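Local coordinates for protein putative cytochrome P450 120 (Synechocystis sp., PDB 2VE3) that binds heme and retinoic acid and probably acts as a cytochrome P450 monooxygenase that inserts oxygen from O2 into its substrate, at residues A94-E99 with K245-L250; R85-P90 with E175-G180; C267-Q272 with E360-E365. All blocks are in the same frame, centred on the assembly; numbering follows the deposited sequence.

Contact 1: residues A94-E99 with K245-L250; sequences ATQMGE and KDQILL. With HEM (protoporphyrin IX containing Fe), chain C; REA (retinoic acid), chain D.
Ala94 and Leu250 meet beside both bound ligands: Ala94 N lies 3.7 Å from Leu250 CD2, and the two side chains line the distal pocket together. Ala94 CB meets the edge of the retinoic acid ring, 3.7 Å from C4 of the ligand. Leu250 divides its branches between the ligands, CD1 4.0 Å from C3 of retinoic acid and CD2 3.6 Å from the heme methyl CMD. With Leu250 CG turned anti to the backbone N (chi1 173°), the two methyls are carried to the ligands.

Farther from the heme a polar clasp joins the same two segments. Gln247 NE2 donates to Gln96 OE1 at 3.1 Å, a bent bond (N-H...O 140°) that leaves nearly in the amide plane of Gln247 but arrives above the carbonyl plane of Gln96. The side chains come from opposite directions, Gln96 extended beyond CG, Gln247 bent at chi2. Both NE2 atoms also donate to Glu243 OE2, one turn earlier on helix 241-272, while Gln247 OE1 accepts from Leu93 N. A leucine in place of Gln96 would probably leave Gln247 NE2 without this acceptor and take one donor from the Glu243 carboxylate. One amide-amide bond, the Glu243 carboxylate and a backbone N-H thus meet polar needs of the buried amides, and this network ties the loop before helix 98-109 to the long helix that spans the P450 heme pocket.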
loop_
_atom_site.group_PDB
_atom_site.type_symbol
_atom_site.label_atom_id
_atom_site.label_comp_id
_atom_site.label_asym_id
_atom_site.label_seq_id
_atom_site.Cartn_x
_atom_site.Cartn_y
_atom_site.Cartn_z
ATOM N N ALA A 94 -0.996 6.776 -11.014
ATOM C CA ALA A 94 0.366 6.818 -10.509
ATOM C C ALA A 94 1.375 7.422 -11.508
ATOM O O ALA A 94 2.414 7.900 -11.102
ATOM C CB ALA A 94 0.795 5.428 -10.078
ATOM N N THR A 95 1.059 7.405 -12.805
ATOM C CA THR A 95 1.989 7.899 -13.847
ATOM C C THR A 95 1.445 9.145 -14.582
ATOM O O THR A 95 2.041 9.652 -15.545
ATOM C CB THR A 95 2.350 6.768 -14.861
ATOM O OG1 THR A 95 1.156 6.283 -15.480
ATOM C CG2 THR A 95 3.042 5.589 -14.149
ATOM N N GLN A 96 0.306 9.633 -14.115
ATOM C CA GLN A 96 -0.313 10.852 -14.652
ATOM C C GLN A 96 0.157 12.104 -13.928
ATOM O O GLN A 96 0.494 12.056 -12.735
ATOM C CB GLN A 96 -1.840 10.727 -14.622
ATOM C CG GLN A 96 -2.309 9.785 -15.728
ATOM C CD GLN A 96 -3.735 9.344 -15.600
ATOM O OE1 GLN A 96 -4.261 9.155 -14.490
ATOM N NE2 GLN A 96 -4.386 9.158 -16.750
ATOM N N MET A 97 0.192 13.210 -14.677
ATOM C CA MET A 97 0.637 14.506 -14.169
ATOM C C MET A 97 -0.404 15.572 -14.391
ATOM O O MET A 97 -1.257 15.457 -15.280
ATOM C CB MET A 97 1.922 14.974 -14.868
ATOM C CG MET A 97 3.135 14.072 -14.727
ATOM S SD MET A 97 3.516 13.580 -13.035
ATOM C CE MET A 97 3.537 15.145 -12.151
ATOM N N GLY A 98 -0.324 16.609 -13.562
ATOM C CA GLY A 98 -1.052 17.859 -13.768
ATOM C C GLY A 98 -2.538 17.730 -13.976
ATOM O O GLY A 98 -3.236 17.125 -13.161
ATOM N N GLU A 99 -3.010 18.310 -15.080
ATOM C CA GLU A 99 -4.440 18.406 -15.385
ATOM C C GLU A 99 -5.117 17.049 -15.538
ATOM O O GLU A 99 -6.223 16.837 -15.032
ATOM C CB GLU A 99 -4.660 19.273 -16.641
ATOM C CG GLU A 99 -6.116 19.415 -17.064
ATOM C CD GLU A 99 -6.401 20.698 -17.851
ATOM O OE1 GLU A 99 -5.482 21.535 -18.051
ATOM O OE2 GLU A 99 -7.561 20.861 -18.274
ATOM N N LYS A 245 -7.926 0.097 -18.899
ATOM C CA LYS A 245 -7.173 -1.081 -18.504
ATOM C C LYS A 245 -6.030 -0.770 -17.527
ATOM O O LYS A 245 -5.821 -1.512 -16.579
ATOM C CB LYS A 245 -6.670 -1.808 -19.739
ATOM C CG LYS A 245 -7.783 -2.117 -20.741
ATOM C CD LYS A 245 -7.364 -3.122 -21.786
ATOM C CE LYS A 245 -6.182 -2.684 -22.597
ATOM N NZ LYS A 245 -5.888 -3.748 -23.597
ATOM N N ASP A 246 -5.297 0.318 -17.773
ATOM C CA ASP A 246 -4.232 0.779 -16.872
ATOM C C ASP A 246 -4.782 1.184 -15.502
ATOM O O ASP A 246 -4.145 0.934 -14.477
ATOM C CB ASP A 246 -3.460 1.949 -17.487
ATOM C CG ASP A 246 -2.275 1.500 -18.349
ATOM O OD1 ASP A 246 -2.123 0.282 -18.584
ATOM O OD2 ASP A 246 -1.485 2.370 -18.786
ATOM N N GLN A 247 -5.964 1.803 -15.493
ATOM C CA GLN A 247 -6.590 2.255 -14.245
ATOM C C GLN A 247 -7.086 1.100 -13.352
ATOM O O GLN A 247 -6.886 1.147 -12.140
ATOM C CB GLN A 247 -7.700 3.301 -14.498
ATOM C CG GLN A 247 -7.236 4.633 -15.161
ATOM C CD GLN A 247 -6.333 5.513 -14.283
ATOM O OE1 GLN A 247 -5.826 5.086 -13.235
ATOM N NE2 GLN A 247 -6.133 6.748 -14.711
ATOM N N ILE A 248 -7.727 0.074 -13.931
ATOM C CA ILE A 248 -8.141 -1.078 -13.123
ATOM C C ILE A 248 -6.964 -1.917 -12.703
ATOM O O ILE A 248 -6.966 -2.452 -11.616
ATOM C CB ILE A 248 -9.204 -2.033 -13.772
ATOM C CG1 ILE A 248 -9.082 -2.061 -15.296
ATOM C CG2 ILE A 248 -10.594 -1.688 -13.255
ATOM C CD1 ILE A 248 -10.026 -3.066 -16.003
ATOM N N LEU A 249 -5.965 -2.051 -13.569
ATOM C CA LEU A 249 -4.775 -2.805 -13.190
ATOM C C LEU A 249 -4.146 -2.190 -11.924
ATOM O O LEU A 249 -3.684 -2.923 -11.058
ATOM C CB LEU A 249 -3.765 -2.851 -14.338
ATOM C CG LEU A 249 -2.473 -3.661 -14.214
ATOM C CD1 LEU A 249 -2.758 -5.149 -14.144
ATOM C CD2 LEU A 249 -1.547 -3.360 -15.408
ATOM N N LEU A 250 -4.142 -0.856 -11.831
ATOM C CA LEU A 250 -3.557 -0.141 -10.688
ATOM C C LEU A 250 -4.364 -0.362 -9.428
ATOM O O LEU A 250 -3.806 -0.736 -8.392
ATOM C CB LEU A 250 -3.391 1.358 -10.991
ATOM C CG LEU A 250 -2.945 2.307 -9.861
ATOM C CD1 LEU A 250 -1.572 1.956 -9.297
ATOM C CD2 LEU A 250 -2.971 3.763 -10.330
HETATM C CHA HEM C . -1.142 6.425 -3.341
HETATM C CHB HEM C . -0.165 3.911 0.704
HETATM C CHC HEM C . -4.033 1.073 -0.101
HETATM C CHD HEM C . -4.692 3.185 -4.387
HETATM C C1A HEM C . -0.528 6.021 -2.163
HETATM C C2A HEM C . 0.634 6.611 -1.524
HETATM C C3A HEM C . 0.884 5.917 -0.396
HETATM C C4A HEM C . -0.090 4.858 -0.303
HETATM C CMA HEM C . 2.012 6.147 0.627
HETATM C CAA HEM C . 1.395 7.858 -2.034
HETATM C CBA HEM C . 2.581 7.503 -2.927
HETATM C CGA HEM C . 3.123 8.799 -3.492
HETATM O O1A HEM C . 3.598 9.641 -2.675
HETATM O O2A HEM C . 3.082 8.987 -4.744
HETATM C C1B HEM C . -1.149 2.954 0.861
HETATM C C2B HEM C . -1.332 2.079 2.010
HETATM C C3B HEM C . -2.410 1.298 1.789
HETATM C C4B HEM C . -2.929 1.654 0.494
HETATM C CMB HEM C . -0.425 2.088 3.261
HETATM C CAB HEM C . -3.028 0.177 2.687
HETATM C CBB HEM C . -3.058 0.234 4.028
HETATM C C1C HEM C . -4.595 1.414 -1.308
HETATM C C2C HEM C . -5.807 0.864 -1.880
HETATM C C3C HEM C . -5.998 1.447 -3.072
HETATM C C4C HEM C . -4.889 2.376 -3.289
HETATM C CMC HEM C . -6.725 -0.183 -1.191
HETATM C CAC HEM C . -7.184 1.221 -4.054
HETATM C CBC HEM C . -7.339 0.116 -4.790
HETATM C C1D HEM C . -3.750 4.182 -4.538
HETATM C C2D HEM C . -3.528 4.902 -5.764
HETATM C C3D HEM C . -2.417 5.910 -5.452
HETATM C C4D HEM C . -2.098 5.716 -4.050
HETATM C CMD HEM C . -4.259 4.683 -7.114
HETATM C CAD HEM C . -1.775 6.943 -6.407
HETATM C CBD HEM C . -2.310 8.325 -6.039
HETATM C CGD HEM C . -1.743 9.377 -6.962
HETATM O O1D HEM C . -2.286 10.511 -6.941
HETATM O O2D HEM C . -0.764 9.111 -7.721
HETATM N NA HEM C . -0.938 4.959 -1.392
HETATM N NB HEM C . -2.133 2.654 -0.055
HETATM N NC HEM C . -4.049 2.328 -2.194
HETATM N ND HEM C . -2.907 4.693 -3.547
HETATM FE FE HEM C . -2.706 3.813 -1.640
HETATM C C1 REA D . 0.873 2.252 -4.541
HETATM C C2 REA D . -0.091 2.736 -5.620
HETATM C C3 REA D . 0.587 3.790 -6.496
HETATM C C4 REA D . 1.721 3.153 -7.296
HETATM C C5 REA D . 2.581 2.224 -6.466
HETATM C C6 REA D . 2.190 1.792 -5.193
HETATM C C7 REA D . 3.075 0.865 -4.476
HETATM C C8 REA D . 4.282 1.373 -3.822
HETATM C C9 REA D . 5.229 0.397 -3.244
HETATM C C10 REA D . 6.576 0.882 -3.031
HETATM C C11 REA D . 7.349 0.652 -1.823
HETATM C C12 REA D . 8.460 1.594 -1.697
HETATM C C13 REA D . 9.822 1.182 -1.359
HETATM C C14 REA D . 10.710 2.259 -1.165
HETATM C C15 REA D . 11.886 2.221 -0.316
HETATM C C16 REA D . 1.192 3.401 -3.565
HETATM C C17 REA D . 0.173 1.112 -3.801
HETATM C C18 REA D . 3.879 1.751 -7.074
HETATM C C19 REA D . 4.857 -1.032 -2.930
HETATM C C20 REA D . 10.208 -0.270 -1.258
HETATM O O1 REA D . 12.148 1.216 0.366
HETATM O O2 REA D . 12.644 3.201 -0.269
#

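Contact 2: residues R85-P90 with E175-G180; sequences RILLGP and ETYIQG
The Tyr177 ring meets Leu87 at its edge: Leu87 O lies near the ring plane, beside the phenol end, with CE1 3.2 Å from that oxygen. In the P450 fold this joins the short helix 82-88, next to the substrate pocket, to helix 170-181, and the join is a side chain reaching across to the backbone at a helix C-terminus.

Tyr177 OH donates a hydrogen bond to Leu87 O at 2.7 Å, approaching from well above the carbonyl plane (59° out of it). The phenol thus reaches a carbonyl of the last helical turn. A trans first torsion (chi1 172°) sends the Tyr177 ring across the space between the helices. Helix 82-88 is ending here: Gly89 leaves it with a positive phi of 99°, at backbone angles where a beta carbon would collide with the carbonyl oxygen of Leu88. Arg200 of helix 192-215 adds a weak hydrogen bond to Leu87 O, and its side chain also touches Tyr177.

An apolar contact lies beside the bond. Leu87 CB packs 4.0 Å from Tyr177 CE1, while the Leu88 side chain starts out away from helix 170-181 and touches Leu250, close to retinoic acid; Leu88 CA still lies 3.7 Å from Tyr177 OH. At the other end of the contact Leu87 CD1 comes to 3.3 Å of the carbonyl oxygen Gly180 O.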
loop_
_atom_site.group_PDB
_atom_site.type_symbol
_atom_site.label_atom_id
_atom_site.label_comp_id
_atom_site.label_asym_id
_atom_site.label_seq_id
_atom_site.Cartn_x
_atom_site.Cartn_y
_atom_site.Cartn_z
ATOM N N ARG A 85 7.317 2.377 -13.578
ATOM C CA ARG A 85 6.628 3.213 -14.549
ATOM C C ARG A 85 6.197 2.430 -15.774
ATOM O O ARG A 85 5.037 2.481 -16.143
ATOM C CB ARG A 85 7.477 4.434 -14.924
ATOM C CG ARG A 85 7.303 5.579 -13.927
ATOM C CD ARG A 85 8.048 6.837 -14.342
ATOM N NE ARG A 85 9.485 6.661 -14.183
ATOM C CZ ARG A 85 10.345 6.557 -15.193
ATOM N NH1 ARG A 85 9.916 6.626 -16.453
ATOM N NH2 ARG A 85 11.635 6.390 -14.936
ATOM N N ILE A 86 7.125 1.658 -16.352
ATOM C CA ILE A 86 6.856 0.802 -17.513
ATOM C C ILE A 86 5.731 -0.204 -17.260
ATOM O O ILE A 86 4.852 -0.392 -18.105
ATOM C CB ILE A 86 8.152 0.041 -17.985
ATOM C CG1 ILE A 86 9.213 1.041 -18.462
ATOM C CG2 ILE A 86 7.817 -0.973 -19.064
ATOM C CD1 ILE A 86 10.576 0.438 -18.824
ATOM N N LEU A 87 5.745 -0.830 -16.086
ATOM C CA LEU A 87 4.779 -1.877 -15.743
ATOM C C LEU A 87 3.396 -1.366 -15.334
ATOM O O LEU A 87 2.395 -2.062 -15.531
ATOM C CB LEU A 87 5.361 -2.814 -14.671
ATOM C CG LEU A 87 6.508 -3.702 -15.185
ATOM C CD1 LEU A 87 7.317 -4.296 -14.041
ATOM C CD2 LEU A 87 5.960 -4.795 -16.072
ATOM N N LEU A 88 3.347 -0.172 -14.748
ATOM C CA LEU A 88 2.090 0.515 -14.470
ATOM C C LEU A 88 1.404 1.006 -15.745
ATOM O O LEU A 88 0.179 0.937 -15.855
ATOM C CB LEU A 88 2.331 1.719 -13.554
ATOM C CG LEU A 88 2.490 1.526 -12.047
ATOM C CD1 LEU A 88 2.931 2.857 -11.453
ATOM C CD2 LEU A 88 1.169 1.094 -11.461
ATOM N N GLY A 89 2.198 1.514 -16.688
ATOM C CA GLY A 89 1.689 2.065 -17.933
ATOM C C GLY A 89 1.595 3.580 -17.909
ATOM O O GLY A 89 1.510 4.186 -16.824
ATOM N N PRO A 90 1.592 4.212 -19.101
ATOM C CA PRO A 90 1.515 5.674 -19.177
ATOM C C PRO A 90 0.131 6.239 -18.813
ATOM O O PRO A 90 -0.004 7.430 -18.557
ATOM C CB PRO A 90 1.852 5.969 -20.649
ATOM C CG PRO A 90 1.395 4.769 -21.395
ATOM C CD PRO A 90 1.655 3.590 -20.440
ATOM N N GLU A 175 0.724 -12.103 -9.408
ATOM C CA GLU A 175 1.845 -12.423 -8.530
ATOM C C GLU A 175 3.180 -12.243 -9.230
ATOM O O GLU A 175 4.118 -11.675 -8.662
ATOM C CB GLU A 175 1.685 -13.840 -7.965
ATOM C CG GLU A 175 0.404 -13.993 -7.164
ATOM C CD GLU A 175 0.434 -13.188 -5.868
ATOM O OE1 GLU A 175 -0.143 -12.064 -5.804
ATOM O OE2 GLU A 175 1.053 -13.686 -4.912
ATOM N N THR A 176 3.238 -12.708 -10.480
ATOM C CA THR A 176 4.383 -12.495 -11.365
ATOM C C THR A 176 4.567 -11.011 -11.764
ATOM O O THR A 176 5.681 -10.488 -11.758
ATOM C CB THR A 176 4.224 -13.366 -12.635
ATOM O OG1 THR A 176 3.973 -14.718 -12.231
ATOM C CG2 THR A 176 5.463 -13.318 -13.491
ATOM N N TYR A 177 3.473 -10.349 -12.126
ATOM C CA TYR A 177 3.477 -8.910 -12.411
ATOM C C TYR A 177 4.101 -8.115 -11.237
ATOM O O TYR A 177 5.056 -7.369 -11.420
ATOM C CB TYR A 177 2.042 -8.463 -12.709
ATOM C CG TYR A 177 1.844 -6.971 -12.843
ATOM C CD1 TYR A 177 2.213 -6.301 -14.007
ATOM C CD2 TYR A 177 1.277 -6.228 -11.803
ATOM C CE1 TYR A 177 2.043 -4.942 -14.124
ATOM C CE2 TYR A 177 1.098 -4.864 -11.920
ATOM C CZ TYR A 177 1.492 -4.226 -13.078
ATOM O OH TYR A 177 1.307 -2.865 -13.205
ATOM N N ILE A 178 3.578 -8.328 -10.036
ATOM C CA ILE A 178 4.072 -7.680 -8.811
ATOM C C ILE A 178 5.583 -7.863 -8.546
ATOM O O ILE A 178 6.274 -6.895 -8.202
ATOM C CB ILE A 178 3.235 -8.109 -7.579
ATOM C CG1 ILE A 178 1.823 -7.516 -7.670
ATOM C CG2 ILE A 178 3.927 -7.694 -6.267
ATOM C CD1 ILE A 178 0.879 -7.973 -6.549
ATOM N N GLN A 179 6.098 -9.077 -8.748
ATOM C CA GLN A 179 7.512 -9.390 -8.471
ATOM C C GLN A 179 8.515 -8.556 -9.279
ATOM O O GLN A 179 9.657 -8.373 -8.848
ATOM C CB GLN A 179 7.789 -10.895 -8.619
ATOM C CG GLN A 179 7.407 -11.726 -7.379
ATOM C CD GLN A 179 7.809 -13.226 -7.456
ATOM O OE1 GLN A 179 7.461 -14.011 -6.570
ATOM N NE2 GLN A 179 8.544 -13.608 -8.491
ATOM N N GLY A 180 8.074 -8.021 -10.427
ATOM C CA GLY A 180 8.941 -7.211 -11.279
ATOM C C GLY A 180 8.802 -5.716 -11.124
ATOM O O GLY A 180 9.585 -4.976 -11.699
#

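Contact 3: residues C267-Q272 with E360-E365; sequences CLLLGQ and EKFDPE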
loop_
_atom_site.group_PDB
_atom_site.type_symbol
_atom_site.label_atom_id
_atom_site.label_comp_id
_atom_site.label_asym_id
_atom_site.label_seq_id
_atom_site.Cartn_x
_atom_site.Cartn_y
_atom_site.Cartn_z
ATOM N N CYS A 267 -1.756 -9.574 11.712
ATOM C CA CYS A 267 -1.715 -10.953 12.185
ATOM C C CYS A 267 -0.418 -11.206 12.934
ATOM O O CYS A 267 -0.407 -11.910 13.940
ATOM C CB CYS A 267 -1.841 -11.942 11.024
ATOM S SG CYS A 267 -3.418 -11.938 10.215
ATOM N N LEU A 268 0.673 -10.649 12.428
ATOM C CA LEU A 268 1.940 -10.697 13.131
ATOM C C LEU A 268 1.828 -10.011 14.502
ATOM O O LEU A 268 2.051 -10.653 15.542
ATOM C CB LEU A 268 3.056 -10.081 12.272
ATOM C CG LEU A 268 4.495 -9.983 12.799
ATOM C CD1 LEU A 268 5.012 -11.306 13.340
ATOM C CD2 LEU A 268 5.431 -9.439 11.712
ATOM N N LEU A 269 1.451 -8.735 14.511
ATOM C CA LEU A 269 1.454 -7.940 15.761
ATOM C C LEU A 269 0.424 -8.317 16.827
ATOM O O LEU A 269 0.712 -8.292 18.028
ATOM C CB LEU A 269 1.386 -6.447 15.453
ATOM C CG LEU A 269 2.618 -5.931 14.716
ATOM C CD1 LEU A 269 2.344 -4.558 14.030
ATOM C CD2 LEU A 269 3.769 -5.855 15.696
ATOM N N LEU A 270 -0.778 -8.658 16.401
ATOM C CA LEU A 270 -1.806 -9.043 17.370
ATOM C C LEU A 270 -1.614 -10.501 17.719
ATOM O O LEU A 270 -2.190 -10.987 18.674
ATOM C CB LEU A 270 -3.205 -8.754 16.835
ATOM C CG LEU A 270 -3.786 -7.339 17.034
ATOM C CD1 LEU A 270 -4.161 -7.072 18.466
ATOM C CD2 LEU A 270 -2.882 -6.212 16.495
ATOM N N GLY A 271 -0.771 -11.178 16.938
ATOM C CA GLY A 271 -0.254 -12.505 17.281
ATOM C C GLY A 271 0.661 -12.464 18.495
ATOM O O GLY A 271 0.594 -13.345 19.358
ATOM N N GLN A 272 1.503 -11.430 18.551
ATOM C CA GLN A 272 2.501 -11.235 19.613
ATOM C C GLN A 272 2.040 -10.385 20.815
ATOM O O GLN A 272 2.788 -10.240 21.784
ATOM C CB GLN A 272 3.764 -10.571 19.039
ATOM C CG GLN A 272 4.472 -11.320 17.944
ATOM C CD GLN A 272 5.563 -10.488 17.311
ATOM O OE1 GLN A 272 5.290 -9.455 16.711
ATOM N NE2 GLN A 272 6.803 -10.926 17.443
ATOM N N GLU A 360 10.433 0.963 18.360
ATOM C CA GLU A 360 10.370 -0.439 17.994
ATOM C C GLU A 360 9.174 -1.115 18.653
ATOM O O GLU A 360 8.839 -2.255 18.325
ATOM C CB GLU A 360 11.683 -1.145 18.362
ATOM C CG GLU A 360 11.853 -1.451 19.869
ATOM C CD GLU A 360 12.318 -0.257 20.698
ATOM O OE1 GLU A 360 12.773 0.760 20.123
ATOM O OE2 GLU A 360 12.240 -0.350 21.946
ATOM N N LYS A 361 8.521 -0.398 19.567
ATOM C CA LYS A 361 7.446 -0.982 20.378
ATOM C C LYS A 361 6.063 -0.704 19.824
ATOM O O LYS A 361 5.750 0.419 19.437
ATOM C CB LYS A 361 7.535 -0.533 21.843
ATOM C CG LYS A 361 8.786 -1.006 22.565
ATOM C CD LYS A 361 8.492 -1.192 24.047
ATOM C CE LYS A 361 9.491 -2.124 24.720
ATOM N NZ LYS A 361 10.660 -1.399 25.290
ATOM N N PHE A 362 5.258 -1.756 19.784
ATOM C CA PHE A 362 3.882 -1.718 19.328
ATOM C C PHE A 362 2.990 -1.204 20.457
ATOM O O PHE A 362 2.706 -1.931 21.415
ATOM C CB PHE A 362 3.457 -3.118 18.859
ATOM C CG PHE A 362 2.046 -3.203 18.363
ATOM C CD1 PHE A 362 1.671 -2.592 17.170
ATOM C CD2 PHE A 362 1.090 -3.911 19.078
ATOM C CE1 PHE A 362 0.367 -2.659 16.709
ATOM C CE2 PHE A 362 -0.233 -3.978 18.621
ATOM C CZ PHE A 362 -0.589 -3.359 17.423
ATOM N N ASP A 363 2.549 0.048 20.340
ATOM C CA ASP A 363 1.731 0.689 21.380
ATOM C C ASP A 363 0.579 1.549 20.823
ATOM O O ASP A 363 0.782 2.695 20.468
ATOM C CB ASP A 363 2.634 1.526 22.300
ATOM C CG ASP A 363 1.858 2.305 23.350
ATOM O OD1 ASP A 363 0.759 1.850 23.795
ATOM O OD2 ASP A 363 2.366 3.388 23.727
ATOM N N PRO A 364 -0.621 0.969 20.703
ATOM C CA PRO A 364 -1.856 1.649 20.330
ATOM C C PRO A 364 -2.191 2.946 21.115
ATOM O O PRO A 364 -2.831 3.845 20.558
ATOM C CB PRO A 364 -2.905 0.576 20.574
ATOM C CG PRO A 364 -2.184 -0.686 20.247
ATOM C CD PRO A 364 -0.838 -0.475 20.864
ATOM N N GLU A 365 -1.755 3.028 22.375
ATOM C CA GLU A 365 -1.995 4.186 23.245
ATOM C C GLU A 365 -1.363 5.483 22.744
ATOM O O GLU A 365 -1.589 6.523 23.329
ATOM C CB GLU A 365 -1.507 3.924 24.684
ATOM C CG GLU A 365 -2.079 2.683 25.345
ATOM C CD GLU A 365 -3.578 2.760 25.547
ATOM O OE1 GLU A 365 -4.059 3.767 26.103
ATOM O OE2 GLU A 365 -4.280 1.813 25.152
#
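Phe362 sets its ring against Leu269, a CH-pi contact between the C-terminal part of helix 241-272 and the loop 360-365. Leu269 CB lies 4.0 Å from the ring centroid and only 7° off the normal, almost squarely over one face. On the opposite face Pro364 CD, from the same loop, sits toward the rim, so the ring is held between a leucine and a proline. The Phe362 side chain leaves its backbone with chi1 at -180°, CG opposite the amide nitrogen, and this swings the ring out to the helix.

Apolar contacts extend this hold. Leu269 CD1 reaches Phe362 CD1 at 3.8 Å, and CD2 of the same leucine lies just beyond the ring's rim, 4.1 Å from Phe362 CG. Leu270, whose side chain crosses that of Phe362 at about a right angle, brings CD2 to 3.8 Å from Phe362 CZ. Leu314 of helix 302-314 and Ile276 of helix 274-285 also pack on the phenylalanine, and His273 meets it with the ring planes about 55° apart.

Hydrogen bonds shape the loop itself. Asp363 OD1 accepts from Glu365 N at 3.1 Å, met from above the carboxylate plane, and Glu310 takes the Asp363 N-H. An Asx turn thus opens the 3-10 segment where the P450 PERF motif begins with Pro364 and Glu365, at the start of the meander region that leads to the cysteine loop, while the aromatic ring just before it anchors the loop to the helical core.

Overall arrangement
Contacts 1 and 2 are neighbours, their centres 13 Å apart, and they touch where Thr95 OG1 approaches Gly89 O at 2.5 Å, a probable hydrogen bond. Their segments alternate along the chain: 85-90, 94-99, 175-180, then 245-250. Together they tie helix 82-88 and the loop that follows it to helices 170-181 and 241-272 beside the retinoic acid site. Contact 3 follows in sequence and lies across the centre of the chain, about 34 Å between centres from contact 1 and about 32 Å from contact 2. Helix 241-272 serves both contacts 1 and 3, so this one long helix runs from the substrate pocket to the packing of the loop 360-365.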